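Local coordinates for protein Sqt1 (Chaetomium thermophilum, PDB 4ZOY) that probably acts as a dedicated chaperone in ribosome biogenesis, capturing a ribosomal protein while it is still being translated, at residues Asp51-Ala55 with Glu467-Thr471; Ser17-Ile21 with Ser91-Leu95; Met390-Leu395 with Arg406-Arg410. All coordinates share one frame. Residue numbers count along the deposited sequence, not the author numbering.

Contact 1: Asp51-Ala55 with Glu467-Thr471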
loop_
_atom_site.group_PDB
_atom_site.type_symbol
_atom_site.label_atom_id
_atom_site.label_comp_id
_atom_site.label_asym_id
_atom_site.label_seq_id
_atom_site.Cartn_x
_atom_site.Cartn_y
_atom_site.Cartn_z
ATOM N N ASP A 51 -6.366 -14.363 13.492
ATOM C CA ASP A 51 -6.966 -13.566 14.553
ATOM C C ASP A 51 -5.883 -13.236 15.572
ATOM O O ASP A 51 -5.505 -14.078 16.391
ATOM C CB ASP A 51 -8.127 -14.316 15.215
ATOM C CG ASP A 51 -8.900 -13.453 16.196
ATOM O OD1 ASP A 51 -8.368 -12.416 16.641
ATOM O OD2 ASP A 51 -10.046 -13.819 16.528
ATOM N N ILE A 52 -5.397 -12.002 15.520
ATOM C CA ILE A 52 -4.223 -11.572 16.273
ATOM C C ILE A 52 -4.576 -11.303 17.753
ATOM O O ILE A 52 -3.697 -11.166 18.606
ATOM C CB ILE A 52 -3.582 -10.323 15.566
ATOM C CG1 ILE A 52 -2.530 -10.770 14.543
ATOM C CG2 ILE A 52 -2.914 -9.352 16.529
ATOM C CD1 ILE A 52 -3.045 -11.638 13.445
ATOM N N SER A 53 -5.864 -11.292 18.075
ATOM C CA SER A 53 -6.277 -11.074 19.460
ATOM C C SER A 53 -5.808 -12.220 20.362
ATOM O O SER A 53 -5.770 -12.086 21.582
ATOM C CB SER A 53 -7.793 -10.914 19.554
ATOM O OG SER A 53 -8.453 -12.141 19.309
ATOM N N ALA A 54 -5.433 -13.339 19.750
ATOM C CA ALA A 54 -4.907 -14.485 20.487
ATOM C C ALA A 54 -3.483 -14.237 20.982
ATOM O O ALA A 54 -2.946 -15.025 21.760
ATOM C CB ALA A 54 -4.951 -15.735 19.618
ATOM N N ALA A 55 -2.871 -13.145 20.528
ATOM C CA ALA A 55 -1.507 -12.811 20.928
ATOM C C ALA A 55 -1.470 -12.271 22.354
ATOM O O ALA A 55 -1.894 -11.146 22.610
ATOM C CB ALA A 55 -0.900 -11.797 19.962
ATOM N N GLU A 467 -0.572 0.602 17.359
ATOM C CA GLU A 467 -0.135 -0.078 18.575
ATOM C C GLU A 467 0.190 -1.547 18.365
ATOM O O GLU A 467 0.984 -2.112 19.112
ATOM C CB GLU A 467 -1.197 0.069 19.666
ATOM C CG GLU A 467 -1.177 1.446 20.339
ATOM C CD GLU A 467 0.120 1.703 21.091
ATOM O OE1 GLU A 467 0.406 0.964 22.060
ATOM O OE2 GLU A 467 0.866 2.634 20.716
ATOM N N ARG A 468 -0.410 -2.149 17.344
ATOM C CA ARG A 468 -0.093 -3.519 16.981
ATOM C C ARG A 468 0.266 -3.566 15.515
ATOM O O ARG A 468 -0.508 -3.137 14.660
ATOM C CB ARG A 468 -1.262 -4.456 17.277
ATOM C CG ARG A 468 -1.372 -4.791 18.748
ATOM C CD ARG A 468 -1.803 -6.227 18.969
ATOM N NE ARG A 468 -1.545 -6.646 20.343
ATOM C CZ ARG A 468 -1.939 -7.808 20.857
ATOM N NH1 ARG A 468 -2.615 -8.671 20.110
ATOM N NH2 ARG A 468 -1.656 -8.106 22.119
ATOM N N ILE A 469 1.459 -4.076 15.240
ATOM C CA ILE A 469 1.985 -4.160 13.878
ATOM C C ILE A 469 2.090 -5.619 13.488
ATOM O O ILE A 469 2.644 -6.423 14.236
ATOM C CB ILE A 469 3.363 -3.478 13.763
ATOM C CG1 ILE A 469 3.270 -2.012 14.210
ATOM C CG2 ILE A 469 3.933 -3.600 12.352
ATOM C CD1 ILE A 469 4.606 -1.308 14.286
ATOM N N VAL A 470 1.518 -5.975 12.344
ATOM C CA VAL A 470 1.669 -7.325 11.813
ATOM C C VAL A 470 2.444 -7.244 10.521
ATOM O O VAL A 470 2.127 -6.441 9.646
ATOM C CB VAL A 470 0.315 -8.017 11.582
ATOM C CG1 VAL A 470 0.533 -9.485 11.194
ATOM C CG2 VAL A 470 -0.553 -7.919 12.841
ATOM N N THR A 471 3.479 -8.070 10.416
ATOM C CA THR A 471 4.425 -8.023 9.302
ATOM C C THR A 471 4.362 -9.262 8.431
ATOM O O THR A 471 3.934 -10.331 8.875
ATOM C CB THR A 471 5.857 -7.889 9.791
ATOM O OG1 THR A 471 6.168 -9.022 10.622
ATOM C CG2 THR A 471 6.047 -6.603 10.582
#

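Contact 2: Ser17-Ile21 with Ser91-Leu95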
loop_
_atom_site.group_PDB
_atom_site.type_symbol
_atom_site.label_atom_id
_atom_site.label_comp_id
_atom_site.label_asym_id
_atom_site.label_seq_id
_atom_site.Cartn_x
_atom_site.Cartn_y
_atom_site.Cartn_z
ATOM N N SER A 17 7.941 -16.990 0.693
ATOM C CA SER A 17 7.712 -15.544 0.770
ATOM C C SER A 17 6.270 -15.147 1.013
ATOM O O SER A 17 5.366 -15.573 0.298
ATOM C CB SER A 17 8.169 -14.876 -0.522
ATOM O OG SER A 17 9.499 -15.236 -0.853
ATOM N N VAL A 18 6.072 -14.307 2.024
ATOM C CA VAL A 18 4.757 -13.747 2.301
ATOM C C VAL A 18 4.730 -12.331 1.716
ATOM O O VAL A 18 5.325 -11.406 2.277
ATOM C CB VAL A 18 4.434 -13.727 3.812
ATOM C CG1 VAL A 18 2.933 -13.615 4.010
ATOM C CG2 VAL A 18 4.937 -15.016 4.496
ATOM N N PHE A 19 4.061 -12.191 0.569
ATOM C CA PHE A 19 4.115 -10.960 -0.222
ATOM C C PHE A 19 3.079 -9.926 0.163
ATOM O O PHE A 19 3.279 -8.736 -0.086
ATOM C CB PHE A 19 3.921 -11.264 -1.711
ATOM C CG PHE A 19 5.058 -12.018 -2.343
ATOM C CD1 PHE A 19 6.336 -11.496 -2.352
ATOM C CD2 PHE A 19 4.827 -13.226 -2.974
ATOM C CE1 PHE A 19 7.380 -12.187 -2.959
ATOM C CE2 PHE A 19 5.862 -13.916 -3.582
ATOM C CZ PHE A 19 7.135 -13.396 -3.570
ATOM N N ALA A 20 1.963 -10.380 0.725
ATOM C CA ALA A 20 0.795 -9.518 0.871
ATOM C C ALA A 20 0.143 -9.636 2.228
ATOM O O ALA A 20 0.176 -10.707 2.866
ATOM C CB ALA A 20 -0.220 -9.842 -0.220
ATOM N N ILE A 21 -0.466 -8.538 2.674
ATOM C CA ILE A 21 -1.185 -8.529 3.933
ATOM C C ILE A 21 -2.315 -7.509 3.867
ATOM O O ILE A 21 -2.168 -6.439 3.264
ATOM C CB ILE A 21 -0.237 -8.236 5.119
ATOM C CG1 ILE A 21 -0.986 -8.215 6.453
ATOM C CG2 ILE A 21 0.558 -6.939 4.892
ATOM C CD1 ILE A 21 -0.053 -8.269 7.687
ATOM N N SER A 91 1.848 -17.395 -6.838
ATOM C CA SER A 91 1.901 -16.619 -5.591
ATOM C C SER A 91 0.758 -15.641 -5.400
ATOM O O SER A 91 0.368 -14.956 -6.336
ATOM C CB SER A 91 3.207 -15.838 -5.522
ATOM O OG SER A 91 4.313 -16.701 -5.723
ATOM N N ILE A 92 0.229 -15.569 -4.186
ATOM C CA ILE A 92 -0.667 -14.456 -3.854
ATOM C C ILE A 92 0.182 -13.201 -3.691
ATOM O O ILE A 92 1.138 -13.191 -2.924
ATOM C CB ILE A 92 -1.485 -14.704 -2.588
ATOM C CG1 ILE A 92 -2.416 -15.910 -2.789
ATOM C CG2 ILE A 92 -2.286 -13.440 -2.235
ATOM C CD1 ILE A 92 -3.317 -16.230 -1.607
ATOM N N ASN A 93 -0.180 -12.147 -4.419
ATOM C CA ASN A 93 0.623 -10.936 -4.491
ATOM C C ASN A 93 -0.097 -9.714 -3.920
ATOM O O ASN A 93 0.524 -8.674 -3.664
ATOM C CB ASN A 93 1.005 -10.672 -5.952
ATOM C CG ASN A 93 2.169 -9.720 -6.084
ATOM O OD1 ASN A 93 3.154 -9.818 -5.354
ATOM N ND2 ASN A 93 2.062 -8.789 -7.020
ATOM N N ALA A 94 -1.406 -9.850 -3.731
ATOM C CA ALA A 94 -2.242 -8.752 -3.275
ATOM C C ALA A 94 -3.404 -9.291 -2.455
ATOM O O ALA A 94 -3.952 -10.350 -2.782
ATOM C CB ALA A 94 -2.754 -7.951 -4.467
ATOM N N LEU A 95 -3.748 -8.570 -1.390
ATOM C CA LEU A 95 -4.906 -8.860 -0.543
ATOM C C LEU A 95 -5.578 -7.581 -0.137
ATOM O O LEU A 95 -4.902 -6.591 0.153
ATOM C CB LEU A 95 -4.507 -9.598 0.730
ATOM C CG LEU A 95 -4.099 -11.053 0.564
ATOM C CD1 LEU A 95 -3.313 -11.463 1.806
ATOM C CD2 LEU A 95 -5.329 -11.929 0.384
HETATM O O HOH W 1 -3.663 -4.331 2.469
#

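Contact 3: Met390-Leu395 with Arg406-Arg410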
loop_
_atom_site.group_PDB
_atom_site.type_symbol
_atom_site.label_atom_id
_atom_site.label_comp_id
_atom_site.label_asym_id
_atom_site.label_seq_id
_atom_site.Cartn_x
_atom_site.Cartn_y
_atom_site.Cartn_z
ATOM N N MET A 390 0.671 14.011 18.498
ATOM C CA MET A 390 1.632 13.538 17.511
ATOM C C MET A 390 0.970 13.128 16.202
ATOM O O MET A 390 1.608 12.548 15.317
ATOM C CB MET A 390 2.426 12.373 18.086
ATOM C CG MET A 390 3.360 12.818 19.179
ATOM S SD MET A 390 4.640 13.869 18.458
ATOM C CE MET A 390 5.601 12.595 17.664
ATOM N N ALA A 391 -0.322 13.425 16.096
ATOM C CA ALA A 391 -1.080 13.157 14.886
ATOM C C ALA A 391 -0.382 13.729 13.658
ATOM O O ALA A 391 -0.032 14.909 13.616
ATOM C CB ALA A 391 -2.481 13.735 15.007
ATOM N N GLY A 392 -0.181 12.867 12.671
ATOM C CA GLY A 392 0.433 13.257 11.411
ATOM C C GLY A 392 1.953 13.218 11.385
ATOM O O GLY A 392 2.546 13.367 10.326
ATOM N N TRP A 393 2.588 12.999 12.528
ATOM C CA TRP A 393 4.054 13.127 12.609
ATOM C C TRP A 393 4.790 11.809 12.806
ATOM O O TRP A 393 6.017 11.787 12.798
ATOM C CB TRP A 393 4.435 14.089 13.746
ATOM C CG TRP A 393 3.981 15.466 13.473
ATOM C CD1 TRP A 393 2.917 16.098 14.042
ATOM C CD2 TRP A 393 4.555 16.393 12.544
ATOM N NE1 TRP A 393 2.798 17.373 13.535
ATOM C CE2 TRP A 393 3.790 17.577 12.613
ATOM C CE3 TRP A 393 5.642 16.344 11.668
ATOM C CZ2 TRP A 393 4.076 18.700 11.835
ATOM C CZ3 TRP A 393 5.924 17.456 10.897
ATOM C CH2 TRP A 393 5.141 18.620 10.985
ATOM N N LEU A 394 4.040 10.727 12.977
ATOM C CA LEU A 394 4.625 9.422 13.256
ATOM C C LEU A 394 4.543 8.515 12.029
ATOM O O LEU A 394 3.458 8.254 11.499
ATOM C CB LEU A 394 3.925 8.780 14.455
ATOM C CG LEU A 394 4.315 9.374 15.816
ATOM C CD1 LEU A 394 3.383 8.865 16.901
ATOM C CD2 LEU A 394 5.768 9.058 16.152
ATOM N N LEU A 395 5.704 8.038 11.604
ATOM C CA LEU A 395 5.840 7.245 10.384
ATOM C C LEU A 395 6.409 5.881 10.713
ATOM O O LEU A 395 7.445 5.778 11.381
ATOM C CB LEU A 395 6.755 7.959 9.385
ATOM C CG LEU A 395 6.884 7.279 8.016
ATOM C CD1 LEU A 395 5.716 7.684 7.135
ATOM C CD2 LEU A 395 8.210 7.633 7.357
ATOM N N ARG A 406 9.861 3.058 13.669
ATOM C CA ARG A 406 8.912 4.153 13.696
ATOM C C ARG A 406 9.663 5.432 13.989
ATOM O O ARG A 406 10.590 5.460 14.814
ATOM C CB ARG A 406 7.815 3.929 14.705
ATOM C CG ARG A 406 6.784 5.047 14.588
ATOM C CD ARG A 406 5.576 4.719 15.332
ATOM N NE ARG A 406 4.846 3.599 14.769
ATOM C CZ ARG A 406 3.940 2.914 15.453
ATOM N NH1 ARG A 406 3.714 3.217 16.734
ATOM N NH2 ARG A 406 3.267 1.940 14.888
ATOM N N TRP A 407 9.255 6.480 13.285
ATOM C CA TRP A 407 9.978 7.735 13.237
ATOM C C TRP A 407 9.084 8.883 13.644
ATOM O O TRP A 407 7.902 8.920 13.284
ATOM C CB TRP A 407 10.508 8.001 11.829
ATOM C CG TRP A 407 11.239 6.853 11.229
ATOM C CD1 TRP A 407 10.712 5.851 10.473
ATOM C CD2 TRP A 407 12.639 6.600 11.324
ATOM N NE1 TRP A 407 11.704 4.984 10.089
ATOM C CE2 TRP A 407 12.896 5.416 10.607
ATOM C CE3 TRP A 407 13.701 7.250 11.963
ATOM C CZ2 TRP A 407 14.168 4.874 10.498
ATOM C CZ3 TRP A 407 14.965 6.715 11.852
ATOM C CH2 TRP A 407 15.189 5.539 11.126
ATOM N N ASP A 408 9.675 9.805 14.393
ATOM C CA ASP A 408 9.080 11.092 14.732
ATOM C C ASP A 408 9.614 12.108 13.728
ATOM O O ASP A 408 10.803 12.423 13.731
ATOM C CB ASP A 408 9.449 11.442 16.187
ATOM C CG ASP A 408 9.157 12.884 16.574
ATOM O OD1 ASP A 408 8.508 13.641 15.825
ATOM O OD2 ASP A 408 9.596 13.243 17.690
ATOM N N LEU A 409 8.735 12.619 12.868
ATOM C CA LEU A 409 9.173 13.459 11.754
ATOM C C LEU A 409 9.065 14.955 12.040
ATOM O O LEU A 409 9.147 15.762 11.119
ATOM C CB LEU A 409 8.371 13.126 10.489
ATOM C CG LEU A 409 8.484 11.677 9.990
ATOM C CD1 LEU A 409 7.760 11.540 8.660
ATOM C CD2 LEU A 409 9.935 11.220 9.864
ATOM N N ARG A 410 8.881 15.332 13.300
ATOM C CA ARG A 410 8.790 16.762 13.614
ATOM C C ARG A 410 10.106 17.500 13.386
ATOM O O ARG A 410 10.098 18.684 13.056
ATOM C CB ARG A 410 8.333 16.971 15.060
ATOM C CG ARG A 410 6.897 16.570 15.302
ATOM C CD ARG A 410 6.565 16.652 16.782
ATOM N NE ARG A 410 7.391 15.740 17.570
ATOM C CZ ARG A 410 7.482 15.757 18.898
ATOM N NH1 ARG A 410 6.809 16.656 19.605
ATOM N NH2 ARG A 410 8.254 14.879 19.522
#

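Contact 1: Asp51-Ala55 with Glu467-Thr471
This is a blade-to-blade contact in a WD40 beta-propeller, part polar and part apolar: the short 3-10 turn of 52-54, just after strand 45-51, leans on strand 468-473 of the neighbouring blade. Follow Arg468 first. Its side chain reaches across to the turn: Arg468 NH2 donates to the backbone O of Ala55 at 3.1 Å, Arg468 NH1 sits 3.1 Å from O of Ile52, and both carbonyls lie near the plane of the guanidinium, at its edge. The methyl CB of Ala55 packs 3.6 Å from Arg468 NH1. Deeper in, Ile52 points at the strand and its CG1 meets Val470 CG2 at 3.9 Å, a buried apolar touch; Ile52 also rests on Val480 of the adjacent strand. The turn holds its own shape. Asp51 OD1 accepts from Ser53 N at 3.1 Å, an Asx turn, and from Ser53 OG at 2.7 Å, while Ala55 N bonds back to Ile52 O at 2.9 Å. Ala55 is the last residue before a break in the model that runs to residue 76. The arginine's hydrogen bond thus ends on a main-chain oxygen, Ala55 O, and where that oxygen points is set by the backbone fold of 52-55.

Contact 2: Ser17-Ile21 with Ser91-Leu95
Strands 18-21 and 92-95 run side by side in nearly the same direction, with 14° between them and axes 5.3 Å apart at closest approach. That is near sheet spacing, and Ala20 and Ala94 come within 5.2 Å at their CA atoms, yet the two share no direct backbone hydrogen bond: each is the edge strand of its own antiparallel sheet. Each also carries a classic bulge at matching places, Phe19-Ala20 opposite Gly34 and Asn93-Ala94 opposite Gly108. Water 1 spans the far end, donating to Ile21 O at 2.7 Å and weakly to Leu95 O at 3.5 Å.

Side chains fill the gap between the strands. Ala20 presses CB onto Asn93 C and Ala94 N, both at 3.7 Å, and Leu95 comes back the other way, its CD1 4.0 Å from Ala20 CB. Phe19 lies over the start of the second strand: its CB is 3.6 Å from Ile92 O, a buried carbonyl with no polar partner in the model, and its ring edge approaches Ser91, CE2 to CB 3.8 Å. Asn93 sends ND2 onward to Ile142 O, in the inner strand of the next blade. Innermost strands of successive blades, set parallel around a central channel, are the hallmark of a beta-propeller.

Contact 3: Met390-Leu395 with Arg406-Arg410
Met390 starts sideways at CB, but its end comes up to 406-410, SD 3.4 Å from Arg410 CZ over a face of the guanidinium and CE 3.6 Å from Asp408 OD1. That guanidinium is held by Asp408, with Arg410 NH2 to Asp408 OD2 at 2.8 Å and Arg410 NE to Asp408 OD1 at 2.9 Å. The chain then turns, Trp393 N bonding to Met390 O at 3.0 Å, through Gly392, whose backbone angles call for glycine. Trp393 offers its indole face to Arg410 CG, a CH-pi contact 3.9 Å from the five-membered ring centroid, and its O takes Leu409 N at 2.8 Å. Leu394 forms a non-hydrogen-bonded antiparallel pair with Asp408, its CA 3.3 Å from Trp407 O. Leu395 makes the hydrogen-bonded pair with Trp407: Leu395 N to Trp407 O is 2.9 Å, and Trp407 N to Leu395 O 2.7 Å. On the Trp407 face, Leu395 CB packs 3.8 Å from Leu409 CD1. This is the open end of the hairpin joining the second and third strands of a blade, and Trp407-Asp408 is the Trp-Asp pair that names the WD repeat, the tryptophan NE1 bonding to Ser397 OG as is common in WD40 blades.

Overall arrangement
Contact 3 lies within one blade of the eight-bladed ring; contacts 1 and 2 join blades. The blade holding 467-471 is the one that closes the propeller, since strand 9-11 from the N-terminus completes it beside the C-terminal strand 478-482. Contact 1 joins this closing blade to the blade of strands 18-23 to 83-85, next to the seam, and contact 3 is nested in the loop it spans. Contacts 1 and 2, with centres about 18 Å apart, touch where Ile21 CD1 packs 3.5 Å from Val470 O. On its other face the closing blade meets contact 3, Ile469 CD1 lying 3.6 Å from Arg406 NH2. Contacts 2 and 3 sit on opposite sides of the chain's centre, their nearest atoms about 13 Å apart.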